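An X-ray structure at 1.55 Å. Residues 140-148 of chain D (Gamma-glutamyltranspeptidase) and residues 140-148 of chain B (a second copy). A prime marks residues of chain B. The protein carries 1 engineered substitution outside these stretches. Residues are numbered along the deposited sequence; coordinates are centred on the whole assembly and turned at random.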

# COMPACT_ATOMS: atom_id res chain seq x y z
N MET D 140 5.43 7.09 -13.64
CA MET D 140 5.02 7.86 -14.80
C MET D 140 5.13 6.96 -16.03
O MET D 140 6.23 6.51 -16.36
CB MET D 140 5.97 9.03 -14.98
CG MET D 140 5.55 9.97 -16.09
SD MET D 140 6.57 11.45 -16.12
CE MET D 140 5.85 12.23 -14.71
N PRO D 141 4.01 6.71 -16.73
CA PRO D 141 4.09 5.85 -17.90
C PRO D 141 4.70 6.57 -19.12
O PRO D 141 4.73 7.80 -19.17
CB PRO D 141 2.62 5.48 -18.17
CG PRO D 141 1.87 6.65 -17.70
CD PRO D 141 2.62 7.18 -16.49
N ALA D 142 5.15 5.77 -20.09
CA ALA D 142 5.81 6.25 -21.31
C ALA D 142 5.08 7.39 -21.98
O ALA D 142 5.73 8.38 -22.35
CB ALA D 142 6.01 5.12 -22.29
N ASP D 143 3.75 7.28 -22.12
CA ASP D 143 2.98 8.30 -22.83
C ASP D 143 3.10 9.67 -22.18
O ASP D 143 3.21 10.70 -22.86
CB ASP D 143 1.49 7.91 -22.88
CG ASP D 143 1.25 6.55 -23.52
OD1 ASP D 143 1.85 5.52 -23.06
OD2 ASP D 143 0.44 6.47 -24.50
N VAL D 144 3.06 9.68 -20.85
CA VAL D 144 3.20 10.89 -20.05
C VAL D 144 4.63 11.42 -20.12
O VAL D 144 4.86 12.61 -20.33
CB VAL D 144 2.72 10.65 -18.60
CG1 VAL D 144 2.97 11.88 -17.76
CG2 VAL D 144 1.22 10.31 -18.56
N LYS D 145 5.60 10.52 -19.97
CA LYS D 145 7.01 10.91 -20.07
C LYS D 145 7.32 11.53 -21.44
O LYS D 145 7.99 12.56 -21.51
CB LYS D 145 7.95 9.72 -19.82
CG LYS D 145 7.85 9.14 -18.39
CD LYS D 145 9.02 8.22 -18.05
CE LYS D 145 8.98 6.90 -18.72
NZ LYS D 145 9.88 5.96 -17.96
N ASP D 146 6.81 10.90 -22.50
CA ASP D 146 6.98 11.41 -23.87
C ASP D 146 6.44 12.82 -24.03
O ASP D 146 7.12 13.71 -24.58
CB ASP D 146 6.26 10.49 -24.86
CG ASP D 146 6.98 9.18 -25.07
OD1 ASP D 146 8.14 9.07 -24.58
OD2 ASP D 146 6.38 8.28 -25.69
N ASN D 147 5.22 13.04 -23.55
CA ASN D 147 4.61 14.35 -23.71
C ASN D 147 5.32 15.42 -22.90
O ASN D 147 5.49 16.56 -23.35
CB ASN D 147 3.12 14.28 -23.37
CG ASN D 147 2.31 13.61 -24.47
OD1 ASN D 147 2.75 13.53 -25.61
ND2 ASN D 147 1.14 13.09 -24.12
N LEU D 148 5.77 15.07 -21.70
CA LEU D 148 6.51 16.04 -20.89
C LEU D 148 7.90 16.32 -21.48
O LEU D 148 8.38 17.46 -21.44
CB LEU D 148 6.61 15.56 -19.44
CG LEU D 148 5.29 15.61 -18.66
CD1 LEU D 148 5.39 14.77 -17.37
CD2 LEU D 148 4.83 17.01 -18.36
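Chain B (140-148) MPADVKDNL

Two hydrogen bonds hold chain B against chain D, and they are near copies of each other. Asn147 ND2 donates to Asp143′ OD2 at 2.7 Å, with an N-H...acceptor angle of 178°. Asn147′ ND2 donates to Asp143 OD2 at 2.8 Å, with an angle of 169°. Both are short and almost straight. Each pairs an amide donor with a carboxylate oxygen, so a neutral group meets a charged one. Both carboxylate oxygens of Asp143 and of Asp143′ also have hydrogen bonds elsewhere in the structure.

Two waters extend this polar network. Water 1 donates to Asp143′ O at 2.9 Å and accepts from Asn147 ND2 at 3.2 Å. Water 2 does the matching job on the other copy: it donates to Asp143 O at 3.1 Å and accepts from Asn147′ ND2 at 3.2 Å. It also makes a weak hydrogen bond to Asn147 OD1, at 3.3 Å. Each asparagine amide nitrogen therefore reaches both the side chain and, through water, the backbone carbonyl of the same aspartate in the other chain.

The backbone of chain B follows that of chain D closely. Met140′ is extended, with phi/psi of -140/121. Pro141′ occupies the N-cap position, at -74/160. The helix begins at Ala142′ and continues beyond Leu148′. Its first turn is tied down by Pro141′ O, which accepts from Lys145′ N at 3.0 Å and, weakly, from Val144′ N at 3.0 Å. Asp146′ N to Ala142′ O, at 2.8 Å, carries the helical pattern onward.

The two helices cross steeply. The angle between their N-to-C directions is 104°, and their axes approach to 8.3 Å. The backbones come together near residues 143 and 144: the CA atoms of Asp143 and Val144′ are 5.7 Å apart, and those of Val144 and Asp143′ are 5.8 Å apart. A steep crossing limits the contact to a short patch, and 339 Å² is buried in all, summed over both sides.

At the crossing the aspartates also pack through their aliphatic carbons. Asp143 CB lies 4.1 Å from Asp143′ CB. The CA-to-CB bonds of both point toward the other chain, and both side chains have chi1 in the m well. Val144′ CG2 sits 3.7 Å from Asp143 CB, and Val144 CG2 is likewise 3.7 Å from Asp143′ CB. Both valines leave their helices sideways, with chi1 in the t well.

The prolines complete the apolar packing. Pro141 CG meets Pro141′ CG at 3.7 Å. Pro141 CG is also 3.7 Å from Val144′ CG2, and Val144 CG2 is 3.7 Å from Pro141′ CG. Both rings have the C-gamma endo pucker.

The remaining residues make no direct contact. Lys145′ points away from chain D, and Met140′ and Ala142′ point sideways. Asp146′ points toward chain D, but its side chain stops short of contact. Leu148′ starts sideways and its end comes nearer, though still out of contact.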

# COMPACT_ATOMS: atom_id res chain seq x y z
N MET B 140 -5.21 4.98 -14.86
CA MET B 140 -4.69 5.32 -16.17
C MET B 140 -4.77 6.83 -16.36
O MET B 140 -5.87 7.38 -16.29
CB MET B 140 -5.57 4.63 -17.23
CG MET B 140 -5.10 4.86 -18.63
SD MET B 140 -6.08 3.90 -19.79
CE MET B 140 -5.40 2.35 -19.35
N PRO B 141 -3.62 7.52 -16.60
CA PRO B 141 -3.64 8.96 -16.82
C PRO B 141 -4.19 9.37 -18.17
O PRO B 141 -4.24 8.55 -19.11
CB PRO B 141 -2.16 9.36 -16.71
CG PRO B 141 -1.46 8.17 -17.22
CD PRO B 141 -2.24 6.99 -16.71
N ALA B 142 -4.62 10.63 -18.25
CA ALA B 142 -5.21 11.22 -19.45
C ALA B 142 -4.41 10.87 -20.70
O ALA B 142 -4.99 10.44 -21.70
CB ALA B 142 -5.34 12.74 -19.29
N ASP B 143 -3.08 11.05 -20.66
CA ASP B 143 -2.26 10.85 -21.88
C ASP B 143 -2.38 9.44 -22.42
O ASP B 143 -2.46 9.22 -23.63
CB ASP B 143 -0.78 11.13 -21.60
CG ASP B 143 -0.55 12.52 -21.03
OD1 ASP B 143 -1.20 12.89 -20.01
OD2 ASP B 143 0.27 13.26 -21.59
N VAL B 144 -2.43 8.46 -21.51
CA VAL B 144 -2.51 7.06 -21.88
C VAL B 144 -3.91 6.76 -22.41
O VAL B 144 -4.06 6.12 -23.45
CB VAL B 144 -2.13 6.15 -20.69
CG1 VAL B 144 -2.45 4.71 -21.03
CG2 VAL B 144 -0.64 6.25 -20.39
N LYS B 145 -4.92 7.26 -21.69
CA LYS B 145 -6.32 7.10 -22.10
C LYS B 145 -6.54 7.69 -23.49
O LYS B 145 -7.23 7.09 -24.32
CB LYS B 145 -7.28 7.78 -21.11
CG LYS B 145 -7.44 7.05 -19.79
CD LYS B 145 -8.74 7.42 -19.08
CE LYS B 145 -8.53 8.48 -18.05
NZ LYS B 145 -9.71 8.58 -17.12
N ASP B 146 -5.98 8.87 -23.74
CA ASP B 146 -6.14 9.53 -25.04
C ASP B 146 -5.60 8.66 -26.17
O ASP B 146 -6.27 8.45 -27.19
CB ASP B 146 -5.47 10.89 -25.02
CG ASP B 146 -6.29 11.93 -24.27
OD1 ASP B 146 -7.44 11.62 -23.88
OD2 ASP B 146 -5.78 13.07 -24.07
N ASN B 147 -4.38 8.16 -25.98
CA ASN B 147 -3.75 7.31 -26.99
C ASN B 147 -4.48 6.01 -27.27
O ASN B 147 -4.65 5.62 -28.43
CB ASN B 147 -2.28 7.09 -26.66
CG ASN B 147 -1.46 8.33 -26.95
OD1 ASN B 147 -1.80 9.12 -27.85
ND2 ASN B 147 -0.36 8.50 -26.23
N LEU B 148 -4.97 5.36 -26.21
CA LEU B 148 -5.76 4.15 -26.36
C LEU B 148 -7.11 4.43 -27.02
O LEU B 148 -7.57 3.63 -27.84
CB LEU B 148 -5.96 3.50 -25.00
CG LEU B 148 -4.67 2.90 -24.43
CD1 LEU B 148 -4.89 2.51 -22.98
CD2 LEU B 148 -4.23 1.68 -25.26
O HOH W 1 -1.39 11.47 -25.18
O HOH W 2 2.22 10.31 -25.77